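PDB 5C98: Agap007691-pb from Anopheles gambiae, which has no established function but, as a member of the serpin family, may act as an inhibitor of serine proteases. Local coordinates for residues A[300-305]-A[316-321]; A[99-104]-A[167-172]; A[276-281]-A[348-353]. All coordinates share one frame; numbering follows the deposited sequence. Where two conformers were deposited one is given.

Interaction 1 of 3, residues A[300-305]-A[316-321]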
loop_
_atom_site.group_PDB
_atom_site.type_symbol
_atom_site.label_atom_id
_atom_site.label_comp_id
_atom_site.label_asym_id
_atom_site.label_seq_id
_atom_site.Cartn_x
_atom_site.Cartn_y
_atom_site.Cartn_z
ATOM N N GLY A 300 14.767 12.716 -6.030
ATOM C CA GLY A 300 15.155 13.439 -7.234
ATOM C C GLY A 300 14.003 13.785 -8.163
ATOM O O GLY A 300 13.953 14.893 -8.703
ATOM N N VAL A 301 13.086 12.841 -8.401
ATOM C CA VAL A 301 11.978 13.100 -9.318
ATOM C C VAL A 301 11.087 14.230 -8.824
ATOM O O VAL A 301 10.376 14.846 -9.627
ATOM C CB VAL A 301 11.150 11.830 -9.555
ATOM C CG1 VAL A 301 10.366 11.444 -8.304
ATOM C CG2 VAL A 301 10.216 12.010 -10.759
ATOM N N PHE A 302 11.111 14.519 -7.528
ATOM C CA PHE A 302 10.313 15.592 -6.960
ATOM C C PHE A 302 11.094 16.888 -6.837
ATOM O O PHE A 302 10.486 17.927 -6.574
ATOM C CB PHE A 302 9.770 15.167 -5.581
ATOM C CG PHE A 302 9.060 13.840 -5.587
ATOM C CD1 PHE A 302 7.782 13.732 -6.086
ATOM C CD2 PHE A 302 9.667 12.699 -5.094
ATOM C CE1 PHE A 302 7.123 12.503 -6.103
ATOM C CE2 PHE A 302 9.011 11.477 -5.115
ATOM C CZ PHE A 302 7.759 11.382 -5.620
ATOM N N GLU A 303 12.421 16.848 -7.020
ATOM C CA GLU A 303 13.311 17.966 -6.709
ATOM C C GLU A 303 14.118 18.454 -7.903
ATOM O O GLU A 303 14.719 19.530 -7.822
ATOM C CB GLU A 303 14.305 17.560 -5.611
ATOM C CG GLU A 303 13.664 17.194 -4.289
ATOM C CD GLU A 303 14.656 16.571 -3.321
ATOM O OE1 GLU A 303 15.871 16.602 -3.613
ATOM O OE2 GLU A 303 14.221 16.041 -2.275
ATOM N N ILE A 304 14.174 17.689 -8.984
ATOM C CA ILE A 304 14.859 18.073 -10.208
ATOM C C ILE A 304 13.816 18.078 -11.311
ATOM O O ILE A 304 12.993 17.158 -11.402
ATOM C CB ILE A 304 15.983 17.067 -10.540
ATOM C CG1 ILE A 304 17.028 17.072 -9.420
ATOM C CG2 ILE A 304 16.634 17.394 -11.884
ATOM C CD1 ILE A 304 17.992 15.901 -9.460
ATOM N N ASP A 305 13.861 19.100 -12.164
ATOM C CA ASP A 305 12.924 19.188 -13.285
ATOM C C ASP A 305 13.444 18.300 -14.401
ATOM O O ASP A 305 14.278 18.702 -15.210
ATOM C CB ASP A 305 12.750 20.632 -13.729
ATOM C CG ASP A 305 12.095 21.480 -12.655
ATOM O OD1 ASP A 305 10.949 21.169 -12.284
ATOM O OD2 ASP A 305 12.730 22.442 -12.171
ATOM N N THR A 316 9.680 18.932 -16.313
ATOM C CA THR A 316 9.046 19.275 -15.052
ATOM C C THR A 316 9.325 18.199 -14.014
ATOM O O THR A 316 9.501 17.024 -14.335
ATOM C CB THR A 316 7.511 19.457 -15.182
ATOM O OG1 THR A 316 6.954 19.792 -13.898
ATOM C CG2 THR A 316 6.832 18.202 -15.680
ATOM N N ARG A 317 9.360 18.610 -12.752
ATOM C CA ARG A 317 9.351 17.660 -11.656
ATOM C C ARG A 317 7.934 17.151 -11.437
ATOM O O ARG A 317 6.953 17.727 -11.914
ATOM C CB ARG A 317 9.830 18.331 -10.371
ATOM C CG ARG A 317 8.906 19.461 -9.922
ATOM C CD ARG A 317 9.526 20.322 -8.833
ATOM N NE ARG A 317 10.665 21.079 -9.342
ATOM C CZ ARG A 317 11.588 21.648 -8.569
ATOM N NH1 ARG A 317 11.516 21.526 -7.247
ATOM N NH2 ARG A 317 12.592 22.330 -9.118
ATOM N N LEU A 318 7.838 16.047 -10.714
ATOM C CA LEU A 318 6.552 15.579 -10.231
ATOM C C LEU A 318 6.213 16.394 -8.997
ATOM O O LEU A 318 6.973 16.388 -8.027
ATOM C CB LEU A 318 6.651 14.098 -9.920
ATOM C CG LEU A 318 5.383 13.415 -9.426
ATOM C CD1 LEU A 318 4.202 13.666 -10.355
ATOM C CD2 LEU A 318 5.656 11.905 -9.235
ATOM N N ASN A 319 5.101 17.132 -9.043
ATOM C CA ASN A 319 4.789 18.070 -7.962
ATOM C C ASN A 319 4.207 17.416 -6.717
ATOM O O ASN A 319 4.291 18.005 -5.633
ATOM C CB ASN A 319 3.832 19.163 -8.446
ATOM C CG ASN A 319 4.434 20.006 -9.517
ATOM O OD1 ASN A 319 4.007 19.972 -10.664
ATOM N ND2 ASN A 319 5.491 20.743 -9.161
ATOM N N GLY A 320 3.655 16.213 -6.833
ATOM C CA GLY A 320 3.086 15.519 -5.709
ATOM C C GLY A 320 2.774 14.092 -6.072
ATOM O O GLY A 320 2.567 13.777 -7.249
ATOM N N PHE A 321 2.759 13.237 -5.057
ATOM C CA PHE A 321 2.376 11.830 -5.222
ATOM C C PHE A 321 1.742 11.418 -3.907
ATOM O O PHE A 321 2.438 11.353 -2.891
ATOM C CB PHE A 321 3.602 10.971 -5.553
ATOM C CG PHE A 321 3.294 9.515 -5.846
ATOM C CD1 PHE A 321 1.986 9.062 -5.975
ATOM C CD2 PHE A 321 4.323 8.599 -5.988
ATOM C CE1 PHE A 321 1.707 7.705 -6.250
ATOM C CE2 PHE A 321 4.038 7.258 -6.245
ATOM C CZ PHE A 321 2.743 6.828 -6.375
HETATM O O HOH W 1 7.834 18.108 -6.030
#
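F302 and L318 lie side by side and point the same way, with CE1 of F302 3.5 Å from CD2 of L318. This is the tight part of the contact. F302 CG stands anti to its carbonyl carbon (chi1 -52°), and V301 CG1 lies over the rim of one face of the ring. At the ring's edge, L318 O comes 3.4 Å from F302 CD1, where the slightly positive ring hydrogens suit a carbonyl oxygen. F321 adds its CB beside F302 CE1, while L293 of helix 289-295 also touches the ring. A flat aromatic group and a branched leucine, both apolar, suit this buried place, and L318 further reaches L169, L171 and L50. The backbone closes the same region: L318 N donates to V301 O over 3.0 Å, nearly straight at 164°. In the serpin fold, 316-321 runs into strand 320-328 of sheet A, and the short helical turn 300-303 packs against it. One water donates to both F302 O and L318 O, bridging two carbonyls that could not bond to each other. Outward, the packing gives way to charge. R317 grips exposed D305 side-on, NE to OD1 at 3.0 Å and NH2 to OD2 at 3.1 Å. Both carboxylate oxygens lie in the guanidinium plane, yet the planes are turned 47° apart, and the nitrogens meet the oxygens from above the carboxylate. R317 N also donates to OD1, on its anti lone pair, giving that oxygen two donors; E303 O lies over the rim of one guanidinium face.

Interaction 2 of 3, residues A[99-104]-A[167-172]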
loop_
_atom_site.group_PDB
_atom_site.type_symbol
_atom_site.label_atom_id
_atom_site.label_comp_id
_atom_site.label_asym_id
_atom_site.label_seq_id
_atom_site.Cartn_x
_atom_site.Cartn_y
_atom_site.Cartn_z
ATOM N N SER A 99 -3.943 3.871 -10.587
ATOM C CA SER A 99 -3.258 5.152 -10.634
ATOM C C SER A 99 -4.081 6.183 -11.392
ATOM O O SER A 99 -4.897 5.863 -12.260
ATOM C CB SER A 99 -1.887 5.036 -11.280
ATOM O OG SER A 99 -1.985 4.540 -12.602
ATOM N N PHE A 100 -3.811 7.447 -11.078
ATOM C CA PHE A 100 -4.546 8.557 -11.663
ATOM C C PHE A 100 -3.572 9.718 -11.726
ATOM O O PHE A 100 -2.772 9.921 -10.797
ATOM C CB PHE A 100 -5.740 8.875 -10.767
ATOM C CG PHE A 100 -6.646 9.933 -11.286
ATOM C CD1 PHE A 100 -7.553 9.630 -12.280
ATOM C CD2 PHE A 100 -6.605 11.229 -10.788
ATOM C CE1 PHE A 100 -8.416 10.600 -12.797
ATOM C CE2 PHE A 100 -7.470 12.200 -11.286
ATOM C CZ PHE A 100 -8.360 11.899 -12.304
ATOM N N VAL A 101 -3.621 10.458 -12.814
ATOM C CA VAL A 101 -2.680 11.536 -13.058
ATOM C C VAL A 101 -3.460 12.805 -13.339
ATOM O O VAL A 101 -4.384 12.801 -14.167
ATOM C CB VAL A 101 -1.764 11.210 -14.249
ATOM C CG1 VAL A 101 -0.738 12.286 -14.472
ATOM C CG2 VAL A 101 -1.100 9.855 -14.074
ATOM N N LEU A 102 -3.081 13.894 -12.664
ATOM C CA LEU A 102 -3.550 15.224 -13.023
ATOM C C LEU A 102 -2.461 15.961 -13.786
ATOM O O LEU A 102 -1.293 15.930 -13.410
ATOM C CB LEU A 102 -3.897 16.065 -11.795
ATOM C CG LEU A 102 -5.058 15.612 -10.922
ATOM C CD1 LEU A 102 -5.148 16.509 -9.702
ATOM C CD2 LEU A 102 -6.344 15.669 -11.731
ATOM N N VAL A 103 -2.854 16.621 -14.865
ATOM C CA VAL A 103 -1.972 17.504 -15.618
ATOM C C VAL A 103 -2.660 18.854 -15.767
ATOM O O VAL A 103 -3.890 18.944 -15.881
ATOM C CB VAL A 103 -1.591 16.946 -17.011
ATOM C CG1 VAL A 103 -0.710 15.715 -16.885
ATOM C CG2 VAL A 103 -2.829 16.651 -17.846
ATOM N N GLU A 104 -1.856 19.914 -15.760
ATOM C CA GLU A 104 -2.392 21.258 -15.983
ATOM C C GLU A 104 -2.989 21.369 -17.382
ATOM O O GLU A 104 -2.299 21.186 -18.391
ATOM C CB GLU A 104 -1.285 22.301 -15.788
ATOM C CG GLU A 104 -1.617 23.730 -16.249
ATOM C CD GLU A 104 -2.927 24.277 -15.699
ATOM O OE1 GLU A 104 -3.203 24.082 -14.492
ATOM O OE2 GLU A 104 -3.667 24.907 -16.494
ATOM N N HIS A 167 1.194 23.942 -9.502
ATOM C CA HIS A 167 1.621 22.612 -9.913
ATOM C C HIS A 167 1.199 22.319 -11.345
ATOM O O HIS A 167 0.169 22.800 -11.820
ATOM C CB HIS A 167 0.962 21.578 -9.013
ATOM C CG HIS A 167 1.459 21.600 -7.609
ATOM N ND1 HIS A 167 2.621 22.238 -7.235
ATOM C CD2 HIS A 167 0.965 21.023 -6.487
ATOM C CE1 HIS A 167 2.816 22.062 -5.937
ATOM N NE2 HIS A 167 1.822 21.338 -5.459
ATOM N N LYS A 168 2.019 21.508 -12.040
ATOM C CA LYS A 168 1.722 21.062 -13.399
ATOM C C LYS A 168 1.374 19.589 -13.507
ATOM O O LYS A 168 0.726 19.208 -14.483
ATOM C CB LYS A 168 2.920 21.317 -14.324
ATOM C CG LYS A 168 3.331 22.785 -14.437
ATOM C CD LYS A 168 4.525 22.924 -15.380
ATOM C CE LYS A 168 5.353 24.151 -15.078
ATOM N NZ LYS A 168 4.611 25.396 -15.360
ATOM N N LEU A 169 1.782 18.757 -12.536
ATOM C CA LEU A 169 1.759 17.306 -12.699
ATOM C C LEU A 169 1.664 16.663 -11.329
ATOM O O LEU A 169 2.536 16.888 -10.484
ATOM C CB LEU A 169 3.048 16.840 -13.365
ATOM C CG LEU A 169 3.204 15.346 -13.578
ATOM C CD1 LEU A 169 2.226 14.832 -14.645
ATOM C CD2 LEU A 169 4.640 15.024 -14.019
ATOM N N MET A 170 0.648 15.821 -11.118
ATOM C CA MET A 170 0.484 15.130 -9.848
ATOM C C MET A 170 0.014 13.710 -10.084
ATOM O O MET A 170 -0.695 13.428 -11.053
ATOM C CB MET A 170 -0.557 15.811 -8.972
ATOM C CG MET A 170 -0.241 17.283 -8.726
ATOM S SD MET A 170 -1.217 17.987 -7.383
ATOM C CE MET A 170 -0.374 17.285 -5.987
ATOM N N LEU A 171 0.443 12.815 -9.195
ATOM C CA LEU A 171 0.205 11.388 -9.327
ATOM C C LEU A 171 -0.522 10.881 -8.092
ATOM O O LEU A 171 -0.277 11.361 -6.981
ATOM C CB LEU A 171 1.545 10.632 -9.458
ATOM C CG LEU A 171 1.493 9.111 -9.628
ATOM C CD1 LEU A 171 0.743 8.706 -10.901
ATOM C CD2 LEU A 171 2.923 8.595 -9.635
ATOM N N PHE A 172 -1.408 9.902 -8.272
ATOM C CA PHE A 172 -2.192 9.298 -7.208
ATOM C C PHE A 172 -2.211 7.789 -7.365
ATOM O O PHE A 172 -2.246 7.283 -8.485
ATOM C CB PHE A 172 -3.612 9.881 -7.202
ATOM C CG PHE A 172 -3.591 11.368 -7.132
ATOM C CD1 PHE A 172 -3.582 12.013 -5.901
ATOM C CD2 PHE A 172 -3.506 12.133 -8.273
ATOM C CE1 PHE A 172 -3.505 13.393 -5.850
ATOM C CE2 PHE A 172 -3.408 13.494 -8.208
ATOM C CZ PHE A 172 -3.420 14.124 -7.004
HETATM O O HOH W 2 -1.238 25.030 -12.994
#
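F100 to V103 pair with F172 to L169 as two antiparallel strands of the serpin's large central sheet A. F100 with F172 and L102 with M170 are hydrogen-bonded pairs, each joined by two backbone bonds; L102 N reaches M170 O at 2.9 Å. V101 with L171 and V103 with L169 are non-hydrogen-bonded pairs, where CA-H groups approach carbonyls instead, as V101 CA does M170 O at 3.4 Å. Beyond the last pair, E104 N still donates to K168 O. On the face carrying F100, L102, M170 and F172, the F172 ring crosses beside L102, CE2 to CD1 at 3.8 Å. F172 CG lies beside its own backbone N (chi1 -54°), and the edge of its ring meets F100 O, with CD2 3.4 Å from that oxygen. Helix 133-146 covers this face: V140 touches F100 and L102, Y144 touches F100 and F172, and F143 stacks on F100. On the other face, the CD1 methyl of L169 touches both V103 CG1, at 3.8 Å, and V101 CG1, at 3.9 Å. L171 CD1 meets V101 CG2, and L171 also packs on A49 of helix 43-51. Beta-branched valines suit the extended backbone; longer leucines reach across to them. At the partly exposed end, a water links E104 OE1 to H167 O, with OE1 also bound by L130 N and OE2 by T106 OG1. The chemistry implies that backbone bonds set the alignment of these strands, whereas their apolar side chains bind the sheet to the helices on its two faces.

Interaction 3 of 3, residues A[276-281]-A[348-353]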
loop_
_atom_site.group_PDB
_atom_site.type_symbol
_atom_site.label_atom_id
_atom_site.label_comp_id
_atom_site.label_asym_id
_atom_site.label_seq_id
_atom_site.Cartn_x
_atom_site.Cartn_y
_atom_site.Cartn_z
ATOM N N LEU A 276 -8.057 -18.206 17.584
ATOM C CA LEU A 276 -7.711 -16.938 16.966
ATOM C C LEU A 276 -8.660 -15.851 17.447
ATOM O O LEU A 276 -9.880 -16.017 17.389
ATOM C CB LEU A 276 -7.808 -17.098 15.445
ATOM C CG LEU A 276 -7.485 -15.922 14.529
ATOM C CD1 LEU A 276 -6.061 -15.495 14.690
ATOM C CD2 LEU A 276 -7.754 -16.320 13.099
ATOM N N LYS A 277 -8.093 -14.732 17.892
ATOM C CA LYS A 277 -8.838 -13.535 18.221
ATOM C C LYS A 277 -8.189 -12.362 17.520
ATOM O O LYS A 277 -6.968 -12.242 17.516
ATOM C CB LYS A 277 -8.903 -13.282 19.712
ATOM C CG LYS A 277 -9.723 -14.323 20.435
ATOM C CD LYS A 277 -9.856 -13.944 21.876
ATOM C CE LYS A 277 -10.956 -14.705 22.574
ATOM N NZ LYS A 277 -11.237 -14.095 23.904
ATOM N N LEU A 278 -9.024 -11.511 16.911
ATOM C CA LEU A 278 -8.540 -10.397 16.090
ATOM C C LEU A 278 -9.609 -9.319 16.179
ATOM O O LEU A 278 -10.792 -9.643 16.058
ATOM C CB LEU A 278 -8.418 -10.868 14.630
ATOM C CG LEU A 278 -7.808 -9.980 13.553
ATOM C CD1 LEU A 278 -6.298 -9.909 13.705
ATOM C CD2 LEU A 278 -8.144 -10.504 12.160
ATOM N N PRO A 279 -9.266 -8.046 16.367
ATOM C CA PRO A 279 -10.306 -7.015 16.247
ATOM C C PRO A 279 -10.937 -7.020 14.863
ATOM O O PRO A 279 -10.282 -7.307 13.858
ATOM C CB PRO A 279 -9.554 -5.706 16.516
ATOM C CG PRO A 279 -8.142 -6.016 16.239
ATOM C CD PRO A 279 -7.934 -7.454 16.574
ATOM N N LYS A 280 -12.240 -6.718 14.818
ATOM C CA LYS A 280 -12.915 -6.452 13.548
ATOM C C LYS A 280 -12.481 -5.052 13.142
ATOM O O LYS A 280 -13.027 -4.064 13.624
ATOM C CB LYS A 280 -14.427 -6.545 13.726
ATOM C CG LYS A 280 -15.191 -6.494 12.436
ATOM C CD LYS A 280 -16.692 -6.488 12.683
ATOM C CE LYS A 280 -17.444 -6.105 11.421
ATOM N NZ LYS A 280 -17.814 -7.286 10.600
ATOM N N PHE A 281 -11.478 -4.945 12.269
ATOM C CA PHE A 281 -10.809 -3.677 12.056
ATOM C C PHE A 281 -10.763 -3.340 10.579
ATOM O O PHE A 281 -10.955 -4.189 9.700
ATOM C CB PHE A 281 -9.354 -3.645 12.633
ATOM C CG PHE A 281 -8.324 -4.359 11.792
ATOM C CD1 PHE A 281 -8.148 -5.735 11.854
ATOM C CD2 PHE A 281 -7.504 -3.647 10.925
ATOM C CE1 PHE A 281 -7.216 -6.388 11.086
ATOM C CE2 PHE A 281 -6.539 -4.308 10.142
ATOM C CZ PHE A 281 -6.406 -5.670 10.209
ATOM N N PHE A 348 -3.544 -17.503 19.264
ATOM C CA PHE A 348 -3.109 -16.247 18.647
ATOM C C PHE A 348 -4.185 -15.220 18.949
ATOM O O PHE A 348 -5.165 -15.102 18.224
ATOM C CB PHE A 348 -2.906 -16.425 17.146
ATOM C CG PHE A 348 -2.291 -15.233 16.465
ATOM C CD1 PHE A 348 -3.066 -14.208 15.958
ATOM C CD2 PHE A 348 -0.917 -15.184 16.287
ATOM C CE1 PHE A 348 -2.478 -13.164 15.295
ATOM C CE2 PHE A 348 -0.337 -14.137 15.646
ATOM C CZ PHE A 348 -1.112 -13.129 15.137
ATOM N N HIS A 349 -3.990 -14.478 20.020
ATOM C CA HIS A 349 -4.939 -13.474 20.487
ATOM C C HIS A 349 -4.330 -12.105 20.249
ATOM O O HIS A 349 -3.504 -11.628 21.031
ATOM C CB HIS A 349 -5.286 -13.727 21.946
ATOM C CG HIS A 349 -6.096 -14.958 22.146
ATOM N ND1 HIS A 349 -6.504 -15.388 23.390
ATOM C CD2 HIS A 349 -6.563 -15.874 21.265
ATOM C CE1 HIS A 349 -7.209 -16.495 23.261
ATOM N NE2 HIS A 349 -7.256 -16.812 21.981
ATOM N N ALA A 350 -4.714 -11.490 19.139
ATOM C CA ALA A 350 -4.126 -10.227 18.707
ATOM C C ALA A 350 -4.863 -9.098 19.419
ATOM O O ALA A 350 -5.788 -8.482 18.888
ATOM C CB ALA A 350 -4.186 -10.099 17.192
ATOM N N ASN A 351 -4.441 -8.837 20.660
ATOM C CA ASN A 351 -5.049 -7.854 21.551
ATOM C C ASN A 351 -4.081 -6.743 21.886
ATOM O O ASN A 351 -4.252 -6.049 22.891
ATOM C CB ASN A 351 -5.547 -8.530 22.824
ATOM C CG ASN A 351 -4.480 -9.365 23.491
ATOM O OD1 ASN A 351 -3.278 -9.157 23.284
ATOM N ND2 ASN A 351 -4.914 -10.350 24.277
ATOM N N ARG A 352 -3.056 -6.589 21.067
ATOM C CA ARG A 352 -2.069 -5.533 21.179
ATOM C C ARG A 352 -1.591 -5.220 19.778
ATOM O O ARG A 352 -1.871 -5.984 18.844
ATOM C CB ARG A 352 -0.893 -5.940 22.072
ATOM C CG ARG A 352 -0.358 -7.267 21.847
ATOM C CD ARG A 352 0.534 -7.665 23.049
ATOM N NE ARG A 352 1.314 -8.846 22.722
ATOM C CZ ARG A 352 0.836 -10.084 22.757
ATOM N NH1 ARG A 352 -0.415 -10.316 23.166
ATOM N NH2 ARG A 352 1.592 -11.098 22.430
ATOM N N PRO A 353 -0.931 -4.088 19.578
ATOM C CA PRO A 353 -0.597 -3.639 18.223
ATOM C C PRO A 353 0.139 -4.684 17.423
ATOM O O PRO A 353 1.039 -5.371 17.926
ATOM C CB PRO A 353 0.276 -2.407 18.465
ATOM C CG PRO A 353 -0.291 -1.859 19.766
ATOM C CD PRO A 353 -0.595 -3.068 20.592
#
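K277 stretches its chain over the imidazole of H349, CD standing 3.7 Å from the ring centroid and only 3° off the ring normal, a CH-pi contact. On each residue CG lies beside the backbone N (chi1 -67° and -69°), and from there the extended chain of K277 passes over the ring at a slant, its CG 3.6 Å from H349 CD2. A long methylene chain suits this place because it can cover a ring and still carry its charge onward: the ammonium pairs with E193. H349 NE2 is bound by D275, which would tend to favour a protonated ring, whereas the nearby lysine would oppose it. In sheet C of the serpin fold, strand 346-349, just after the reactive-centre loop region, runs parallel to strand 270-287, which pairs with 204-219 on its other side. K277 bonds through both its N and its O to the segment beside it: N donates to F348 O at 3.0 Å, and O accepts from A350 N at 2.9 Å. On the other face of the sheet, L276 and F348 run side by side, pointing the same way. L276 was modelled in two conformers, and in the one given its CD1 touches F348 CD1. The F348 ring packs further on V227, V241 and L243. A350 is the central residue of an inverse gamma turn, and its small CB points toward the other strand, 4.1 Å from L278 CD1. Beside it, P279 CD comes 3.3 Å from A350 O, proline having no N-H to offer that oxygen.

Overall arrangement
Interactions 1 and 2 are neighbours, their centres 11 Å apart, and meet where strands 320-328 and 169-177 adjoin in sheet A: N319 OD1 lies 2.9 Å from K168 N, and F321 packs on L171. Interaction 3 lies about 41 and 39 Å from them, centre to centre, on the opposite side of the molecule, although strand 270-287 carries the connection as a neighbour of 320-328. Interaction 2 is the most buried, regular antiparallel pairing between apolar faces. Interaction 1 mixes a buried aromatic patch with a salt bridge at the exposed rim. Interaction 3 is a short parallel pairing, apolar on one face and lysine over histidine on the other.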